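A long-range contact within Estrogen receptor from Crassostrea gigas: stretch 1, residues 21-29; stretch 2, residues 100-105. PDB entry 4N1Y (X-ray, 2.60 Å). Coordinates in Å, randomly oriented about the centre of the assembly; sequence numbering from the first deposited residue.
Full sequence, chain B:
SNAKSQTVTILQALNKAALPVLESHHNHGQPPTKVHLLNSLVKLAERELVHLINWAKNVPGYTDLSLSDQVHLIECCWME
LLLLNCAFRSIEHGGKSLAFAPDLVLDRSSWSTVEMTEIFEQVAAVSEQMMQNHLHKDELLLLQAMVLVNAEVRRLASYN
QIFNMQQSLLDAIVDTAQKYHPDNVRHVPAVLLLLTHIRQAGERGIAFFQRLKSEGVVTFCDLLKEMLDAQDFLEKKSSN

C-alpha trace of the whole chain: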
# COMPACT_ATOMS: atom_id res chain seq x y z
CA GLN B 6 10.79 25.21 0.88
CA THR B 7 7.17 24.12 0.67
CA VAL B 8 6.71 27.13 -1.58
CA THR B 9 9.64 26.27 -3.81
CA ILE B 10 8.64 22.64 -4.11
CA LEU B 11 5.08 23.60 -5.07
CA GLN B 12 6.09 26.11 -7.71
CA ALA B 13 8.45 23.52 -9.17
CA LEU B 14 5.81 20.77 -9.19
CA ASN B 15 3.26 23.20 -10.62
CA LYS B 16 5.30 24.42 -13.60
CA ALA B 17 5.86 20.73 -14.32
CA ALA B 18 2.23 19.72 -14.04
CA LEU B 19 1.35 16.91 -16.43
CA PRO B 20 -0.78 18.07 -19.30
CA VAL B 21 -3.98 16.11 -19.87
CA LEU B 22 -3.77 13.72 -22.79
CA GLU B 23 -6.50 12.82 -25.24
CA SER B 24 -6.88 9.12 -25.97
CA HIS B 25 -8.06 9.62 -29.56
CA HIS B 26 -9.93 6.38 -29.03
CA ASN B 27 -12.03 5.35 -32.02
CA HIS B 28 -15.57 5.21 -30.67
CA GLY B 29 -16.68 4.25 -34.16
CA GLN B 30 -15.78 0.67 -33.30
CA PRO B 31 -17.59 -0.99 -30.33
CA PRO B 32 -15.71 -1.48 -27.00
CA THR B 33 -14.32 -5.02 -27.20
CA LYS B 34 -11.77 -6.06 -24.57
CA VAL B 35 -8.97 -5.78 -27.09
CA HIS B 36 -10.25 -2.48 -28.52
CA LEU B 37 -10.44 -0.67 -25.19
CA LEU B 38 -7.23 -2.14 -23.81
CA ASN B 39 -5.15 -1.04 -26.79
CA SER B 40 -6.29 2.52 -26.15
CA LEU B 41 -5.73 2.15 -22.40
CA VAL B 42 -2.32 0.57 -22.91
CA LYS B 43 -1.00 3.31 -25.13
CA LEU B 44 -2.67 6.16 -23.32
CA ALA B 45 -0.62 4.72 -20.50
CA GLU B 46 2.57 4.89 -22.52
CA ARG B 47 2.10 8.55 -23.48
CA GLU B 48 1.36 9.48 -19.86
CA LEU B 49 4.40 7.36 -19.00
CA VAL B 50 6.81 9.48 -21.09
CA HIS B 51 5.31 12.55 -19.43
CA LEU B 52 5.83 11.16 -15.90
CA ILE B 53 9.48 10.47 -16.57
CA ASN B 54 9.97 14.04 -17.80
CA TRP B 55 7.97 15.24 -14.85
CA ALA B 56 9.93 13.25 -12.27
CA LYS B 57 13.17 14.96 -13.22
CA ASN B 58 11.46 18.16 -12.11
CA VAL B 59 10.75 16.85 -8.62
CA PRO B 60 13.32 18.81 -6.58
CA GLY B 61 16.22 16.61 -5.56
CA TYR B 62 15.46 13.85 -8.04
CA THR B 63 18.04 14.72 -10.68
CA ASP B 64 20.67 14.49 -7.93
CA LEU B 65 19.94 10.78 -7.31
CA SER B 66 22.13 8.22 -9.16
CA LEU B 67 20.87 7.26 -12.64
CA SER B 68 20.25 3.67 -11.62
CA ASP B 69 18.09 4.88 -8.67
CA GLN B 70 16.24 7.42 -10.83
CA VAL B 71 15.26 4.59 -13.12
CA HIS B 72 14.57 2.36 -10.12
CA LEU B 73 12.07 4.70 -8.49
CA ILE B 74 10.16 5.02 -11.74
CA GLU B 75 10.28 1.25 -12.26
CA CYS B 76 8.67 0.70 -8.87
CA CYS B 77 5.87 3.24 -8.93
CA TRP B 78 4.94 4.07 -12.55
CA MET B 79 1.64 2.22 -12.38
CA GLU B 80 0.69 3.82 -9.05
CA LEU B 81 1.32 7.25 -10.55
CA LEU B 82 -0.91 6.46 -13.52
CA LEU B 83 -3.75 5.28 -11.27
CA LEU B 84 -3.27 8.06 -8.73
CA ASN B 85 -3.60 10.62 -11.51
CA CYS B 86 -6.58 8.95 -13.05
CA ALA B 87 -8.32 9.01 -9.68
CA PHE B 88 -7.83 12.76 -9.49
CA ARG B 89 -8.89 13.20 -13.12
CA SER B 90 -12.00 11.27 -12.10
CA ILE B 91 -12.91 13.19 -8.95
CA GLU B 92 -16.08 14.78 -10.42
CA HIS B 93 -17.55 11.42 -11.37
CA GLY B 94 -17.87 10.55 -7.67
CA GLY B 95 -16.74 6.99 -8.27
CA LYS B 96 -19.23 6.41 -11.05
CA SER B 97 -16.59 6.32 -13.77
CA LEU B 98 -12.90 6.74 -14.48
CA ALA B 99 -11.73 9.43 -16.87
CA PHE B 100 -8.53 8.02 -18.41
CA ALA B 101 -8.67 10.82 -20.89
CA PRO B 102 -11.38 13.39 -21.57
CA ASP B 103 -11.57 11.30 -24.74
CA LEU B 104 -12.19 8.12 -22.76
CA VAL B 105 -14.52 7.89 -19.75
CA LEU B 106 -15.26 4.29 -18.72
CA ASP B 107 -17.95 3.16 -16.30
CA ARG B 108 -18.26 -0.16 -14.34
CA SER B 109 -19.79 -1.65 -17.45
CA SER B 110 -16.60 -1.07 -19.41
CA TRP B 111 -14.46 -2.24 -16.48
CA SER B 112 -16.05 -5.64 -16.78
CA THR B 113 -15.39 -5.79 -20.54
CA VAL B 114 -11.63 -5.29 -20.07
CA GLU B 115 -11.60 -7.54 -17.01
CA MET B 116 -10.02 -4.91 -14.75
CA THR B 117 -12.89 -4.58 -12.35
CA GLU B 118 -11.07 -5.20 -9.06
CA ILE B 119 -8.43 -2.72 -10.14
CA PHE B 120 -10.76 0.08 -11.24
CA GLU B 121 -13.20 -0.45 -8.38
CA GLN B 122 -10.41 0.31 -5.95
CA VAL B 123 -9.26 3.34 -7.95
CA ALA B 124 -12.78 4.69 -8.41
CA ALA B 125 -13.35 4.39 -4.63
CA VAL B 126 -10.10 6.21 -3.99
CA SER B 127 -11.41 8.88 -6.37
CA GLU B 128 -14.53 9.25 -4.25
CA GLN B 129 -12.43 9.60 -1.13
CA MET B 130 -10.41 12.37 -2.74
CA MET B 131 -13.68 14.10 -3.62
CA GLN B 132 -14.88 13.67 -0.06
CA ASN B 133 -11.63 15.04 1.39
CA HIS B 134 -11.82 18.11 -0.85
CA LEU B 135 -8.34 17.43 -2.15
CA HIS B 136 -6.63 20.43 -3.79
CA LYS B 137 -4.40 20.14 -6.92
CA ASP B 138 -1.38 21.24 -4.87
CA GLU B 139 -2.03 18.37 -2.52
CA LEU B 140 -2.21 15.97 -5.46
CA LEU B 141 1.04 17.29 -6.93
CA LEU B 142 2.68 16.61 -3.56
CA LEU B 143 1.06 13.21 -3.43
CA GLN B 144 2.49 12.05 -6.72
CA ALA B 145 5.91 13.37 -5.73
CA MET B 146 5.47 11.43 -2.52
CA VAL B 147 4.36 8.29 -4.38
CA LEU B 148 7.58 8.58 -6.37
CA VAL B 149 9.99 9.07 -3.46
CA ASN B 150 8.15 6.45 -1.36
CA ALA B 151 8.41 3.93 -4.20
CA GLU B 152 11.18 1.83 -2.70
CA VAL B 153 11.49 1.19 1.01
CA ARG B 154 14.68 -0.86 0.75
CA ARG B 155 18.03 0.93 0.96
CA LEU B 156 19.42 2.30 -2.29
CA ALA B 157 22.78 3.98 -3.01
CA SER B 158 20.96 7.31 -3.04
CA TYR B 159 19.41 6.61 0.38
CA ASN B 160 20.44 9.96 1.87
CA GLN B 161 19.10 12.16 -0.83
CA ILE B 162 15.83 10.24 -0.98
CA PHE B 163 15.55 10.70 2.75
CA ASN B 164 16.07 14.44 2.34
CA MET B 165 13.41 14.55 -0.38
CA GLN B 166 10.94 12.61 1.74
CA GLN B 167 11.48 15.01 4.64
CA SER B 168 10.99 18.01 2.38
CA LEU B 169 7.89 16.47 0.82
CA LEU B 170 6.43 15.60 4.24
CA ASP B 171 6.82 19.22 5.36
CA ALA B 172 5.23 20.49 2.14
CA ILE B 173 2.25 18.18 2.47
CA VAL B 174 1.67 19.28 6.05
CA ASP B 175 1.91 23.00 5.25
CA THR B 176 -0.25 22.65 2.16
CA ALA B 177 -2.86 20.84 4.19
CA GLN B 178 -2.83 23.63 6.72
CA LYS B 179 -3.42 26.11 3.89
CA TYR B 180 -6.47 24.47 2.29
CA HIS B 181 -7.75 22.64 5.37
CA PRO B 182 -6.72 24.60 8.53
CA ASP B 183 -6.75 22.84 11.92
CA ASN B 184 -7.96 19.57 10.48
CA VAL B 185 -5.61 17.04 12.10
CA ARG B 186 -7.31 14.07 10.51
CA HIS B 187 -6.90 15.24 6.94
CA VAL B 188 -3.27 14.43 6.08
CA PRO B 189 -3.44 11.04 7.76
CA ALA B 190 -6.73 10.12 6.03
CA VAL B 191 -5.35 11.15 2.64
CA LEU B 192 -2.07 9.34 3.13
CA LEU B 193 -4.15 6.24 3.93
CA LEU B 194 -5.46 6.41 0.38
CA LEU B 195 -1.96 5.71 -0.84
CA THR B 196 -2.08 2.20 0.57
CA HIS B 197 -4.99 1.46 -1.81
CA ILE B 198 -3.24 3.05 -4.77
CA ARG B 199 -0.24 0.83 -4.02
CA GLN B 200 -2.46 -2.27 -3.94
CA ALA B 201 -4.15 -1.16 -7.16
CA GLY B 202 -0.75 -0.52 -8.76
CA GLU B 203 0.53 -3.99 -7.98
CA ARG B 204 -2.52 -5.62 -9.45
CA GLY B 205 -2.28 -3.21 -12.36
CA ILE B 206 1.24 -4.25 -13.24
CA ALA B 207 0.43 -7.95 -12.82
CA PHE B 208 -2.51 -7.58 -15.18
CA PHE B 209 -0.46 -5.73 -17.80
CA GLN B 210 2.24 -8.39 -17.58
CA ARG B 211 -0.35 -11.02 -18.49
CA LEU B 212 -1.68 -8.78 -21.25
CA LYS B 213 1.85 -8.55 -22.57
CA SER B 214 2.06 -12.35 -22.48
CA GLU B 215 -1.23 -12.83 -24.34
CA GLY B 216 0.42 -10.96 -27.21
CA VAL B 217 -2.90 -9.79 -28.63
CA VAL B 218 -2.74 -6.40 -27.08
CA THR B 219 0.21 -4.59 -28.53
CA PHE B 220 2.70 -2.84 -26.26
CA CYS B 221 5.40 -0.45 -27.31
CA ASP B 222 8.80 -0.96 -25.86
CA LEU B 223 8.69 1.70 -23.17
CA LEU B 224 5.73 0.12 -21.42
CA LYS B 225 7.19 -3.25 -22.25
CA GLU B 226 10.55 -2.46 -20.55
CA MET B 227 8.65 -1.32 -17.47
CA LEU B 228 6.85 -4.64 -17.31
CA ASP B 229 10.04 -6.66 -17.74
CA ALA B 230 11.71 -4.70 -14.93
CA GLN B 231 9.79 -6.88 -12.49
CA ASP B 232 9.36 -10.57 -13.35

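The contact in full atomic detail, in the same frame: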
# COMPACT_ATOMS: atom_id res chain seq x y z
N VAL B 21 -3.04 17.22 -19.71
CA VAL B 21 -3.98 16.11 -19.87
C VAL B 21 -3.99 15.64 -21.31
O VAL B 21 -4.10 16.43 -22.24
CB VAL B 21 -5.39 16.47 -19.42
CG1 VAL B 21 -5.89 15.38 -18.46
CG2 VAL B 21 -5.39 17.82 -18.73
N LEU B 22 -3.89 14.33 -21.47
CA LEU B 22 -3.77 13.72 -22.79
C LEU B 22 -5.10 13.18 -23.29
O LEU B 22 -5.89 12.62 -22.53
CB LEU B 22 -2.73 12.61 -22.76
CG LEU B 22 -1.31 13.06 -22.41
CD1 LEU B 22 -0.47 11.84 -22.11
CD2 LEU B 22 -0.67 13.90 -23.51
N GLU B 23 -5.33 13.36 -24.58
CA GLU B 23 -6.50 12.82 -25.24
C GLU B 23 -6.18 11.37 -25.58
O GLU B 23 -5.01 11.03 -25.77
CB GLU B 23 -6.78 13.58 -26.54
CG GLU B 23 -7.18 15.02 -26.36
CD GLU B 23 -8.57 15.18 -25.83
OE1 GLU B 23 -9.27 14.16 -25.68
OE2 GLU B 23 -8.97 16.34 -25.58
N SER B 24 -7.18 10.51 -25.65
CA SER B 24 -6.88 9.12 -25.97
C SER B 24 -6.96 8.92 -27.48
O SER B 24 -6.37 7.98 -28.02
CB SER B 24 -7.83 8.14 -25.26
OG SER B 24 -9.18 8.33 -25.64
N HIS B 25 -7.68 9.81 -28.15
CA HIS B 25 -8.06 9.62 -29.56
C HIS B 25 -8.57 8.20 -29.83
O HIS B 25 -8.29 7.60 -30.86
CB HIS B 25 -6.88 9.97 -30.46
CG HIS B 25 -6.47 11.40 -30.38
ND1 HIS B 25 -5.46 11.85 -29.55
CD2 HIS B 25 -6.92 12.49 -31.05
CE1 HIS B 25 -5.33 13.16 -29.70
NE2 HIS B 25 -6.20 13.57 -30.61
N HIS B 26 -9.33 7.68 -28.87
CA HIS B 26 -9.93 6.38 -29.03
C HIS B 26 -10.97 6.44 -30.14
O HIS B 26 -11.68 7.44 -30.27
CB HIS B 26 -10.58 5.91 -27.74
CG HIS B 26 -11.29 4.60 -27.86
ND1 HIS B 26 -10.64 3.39 -27.69
CD2 HIS B 26 -12.56 4.29 -28.19
CE1 HIS B 26 -11.50 2.40 -27.87
NE2 HIS B 26 -12.67 2.92 -28.19
N ASN B 27 -11.06 5.38 -30.93
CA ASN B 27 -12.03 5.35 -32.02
C ASN B 27 -13.33 4.75 -31.50
O ASN B 27 -13.46 3.53 -31.35
CB ASN B 27 -11.50 4.54 -33.21
CG ASN B 27 -12.52 4.45 -34.36
OD1 ASN B 27 -13.40 5.30 -34.50
ND2 ASN B 27 -12.39 3.41 -35.18
N HIS B 28 -14.28 5.63 -31.21
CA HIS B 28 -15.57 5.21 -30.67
C HIS B 28 -16.44 4.65 -31.79
O HIS B 28 -17.54 4.14 -31.55
CB HIS B 28 -16.26 6.38 -29.97
CG HIS B 28 -15.52 6.88 -28.77
ND1 HIS B 28 -15.55 6.23 -27.55
CD2 HIS B 28 -14.74 7.97 -28.59
CE1 HIS B 28 -14.82 6.91 -26.68
NE2 HIS B 28 -14.32 7.96 -27.29
N GLY B 29 -15.95 4.76 -33.02
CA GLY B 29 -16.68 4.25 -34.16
C GLY B 29 -16.73 2.74 -34.16
O GLY B 29 -17.61 2.15 -34.78
N PHE B 100 -9.92 8.29 -18.03
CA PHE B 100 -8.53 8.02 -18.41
C PHE B 100 -8.01 9.14 -19.30
O PHE B 100 -6.85 9.55 -19.22
CB PHE B 100 -8.42 6.67 -19.10
CG PHE B 100 -8.89 5.56 -18.24
CD1 PHE B 100 -8.06 5.02 -17.27
CD2 PHE B 100 -10.19 5.07 -18.36
CE1 PHE B 100 -8.51 4.01 -16.44
CE2 PHE B 100 -10.64 4.06 -17.54
CZ PHE B 100 -9.80 3.52 -16.58
N ALA B 101 -8.90 9.62 -20.14
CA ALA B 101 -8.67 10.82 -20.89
C ALA B 101 -10.03 11.49 -20.96
O ALA B 101 -11.04 10.86 -20.66
CB ALA B 101 -8.11 10.50 -22.28
N PRO B 102 -10.07 12.78 -21.32
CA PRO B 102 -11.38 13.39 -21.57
C PRO B 102 -12.08 12.60 -22.68
O PRO B 102 -13.30 12.41 -22.70
CB PRO B 102 -11.03 14.81 -22.04
CG PRO B 102 -9.65 15.06 -21.57
CD PRO B 102 -8.96 13.74 -21.50
N ASP B 103 -11.24 12.09 -23.56
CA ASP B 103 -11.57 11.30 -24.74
C ASP B 103 -12.08 9.89 -24.40
O ASP B 103 -12.55 9.17 -25.27
CB ASP B 103 -10.29 11.21 -25.57
CG ASP B 103 -10.53 11.13 -27.04
OD1 ASP B 103 -11.53 10.54 -27.47
OD2 ASP B 103 -9.68 11.69 -27.78
N LEU B 104 -11.99 9.51 -23.12
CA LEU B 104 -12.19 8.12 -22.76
C LEU B 104 -12.67 7.92 -21.32
O LEU B 104 -11.87 7.57 -20.45
CB LEU B 104 -10.89 7.35 -22.98
CG LEU B 104 -11.02 5.84 -22.93
CD1 LEU B 104 -12.02 5.46 -24.00
CD2 LEU B 104 -9.68 5.18 -23.17
N VAL B 105 -13.95 8.14 -21.07
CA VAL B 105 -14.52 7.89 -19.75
C VAL B 105 -15.22 6.54 -19.70
O VAL B 105 -16.20 6.31 -20.41
CB VAL B 105 -15.51 8.98 -19.37
CG1 VAL B 105 -16.03 8.75 -17.96
CG2 VAL B 105 -14.84 10.34 -19.47

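What holds D103 at the centre of this contact? It has the largest area covered by the other stretch, and both its side chain and its backbone carbonyl accept hydrogen bonds from stretch 1. Its carboxylate receives the backbone of stretch 1, with H25 N donating to D103 OD2 at 2.8 Å; at 131° the bond is short but noticeably bent. Its backbone carbonyl is met from another direction, H28 NE2 donating to D103 O at 2.9 Å with a straighter angle of 147°. The carbonyl lies near the plane of the H28 ring, at its edge, where an imidazole nitrogen can donate. H25 contributes differently: its CA-to-CB bond points away, yet D103 OD2 still sits over one face of its ring. Stretch 1 thus bends around the aspartate without any regular secondary structure.

Is the surrounding of D103 wholly favourable? Not on the side of E23, whose side chain starts sideways but ends nearer to stretch 2. E23 OE1 comes within 3.3 Å of D103 OD2, and since the two are acceptors carrying like charge, no hydrogen bond joins them. E23 OE1 also packs 3.1 Å from D103 CB. D103 OD2, the oxygen that E23 OE1 approaches, is also the one that accepts the hydrogen bond from H25 N.

How do P102 and L104, the next most covered residues, fit against stretch 1? They belong with D103 to a type I turn from A101 to L104, closed by a backbone hydrogen bond from L104 N to A101 O of 3.0 Å. P102 is exposed, its CA-to-CB bond points toward stretch 1, and P102 CD lies 3.4 Å from L22 O. L104 is buried and makes a more apolar contact: L104 CD1 lies over one face of the H26 ring, 4.0 Å from H26 CG, and the same methyl is 4.1 Å from H28 CE1. One leucine methyl therefore touches two histidines, while H26 ND1 is satisfied elsewhere in the structure.

Where does S24 enter? Its CA-to-CB bond points toward the turn and it packs closely there, with S24 OG 3.1 Å from D103 CB and 3.3 Å from L104 CB. Its hydroxyl oxygen also accepts a hydrogen bond within its own stretch, from H26 N to S24 OG at 3.3 Å, which links the serine to the histidine that packs on L104. Beside it, the small side chain of A101 fits close to the backbone, A101 CB lying 3.1 Å from L22 O and 3.5 Å from S24 N.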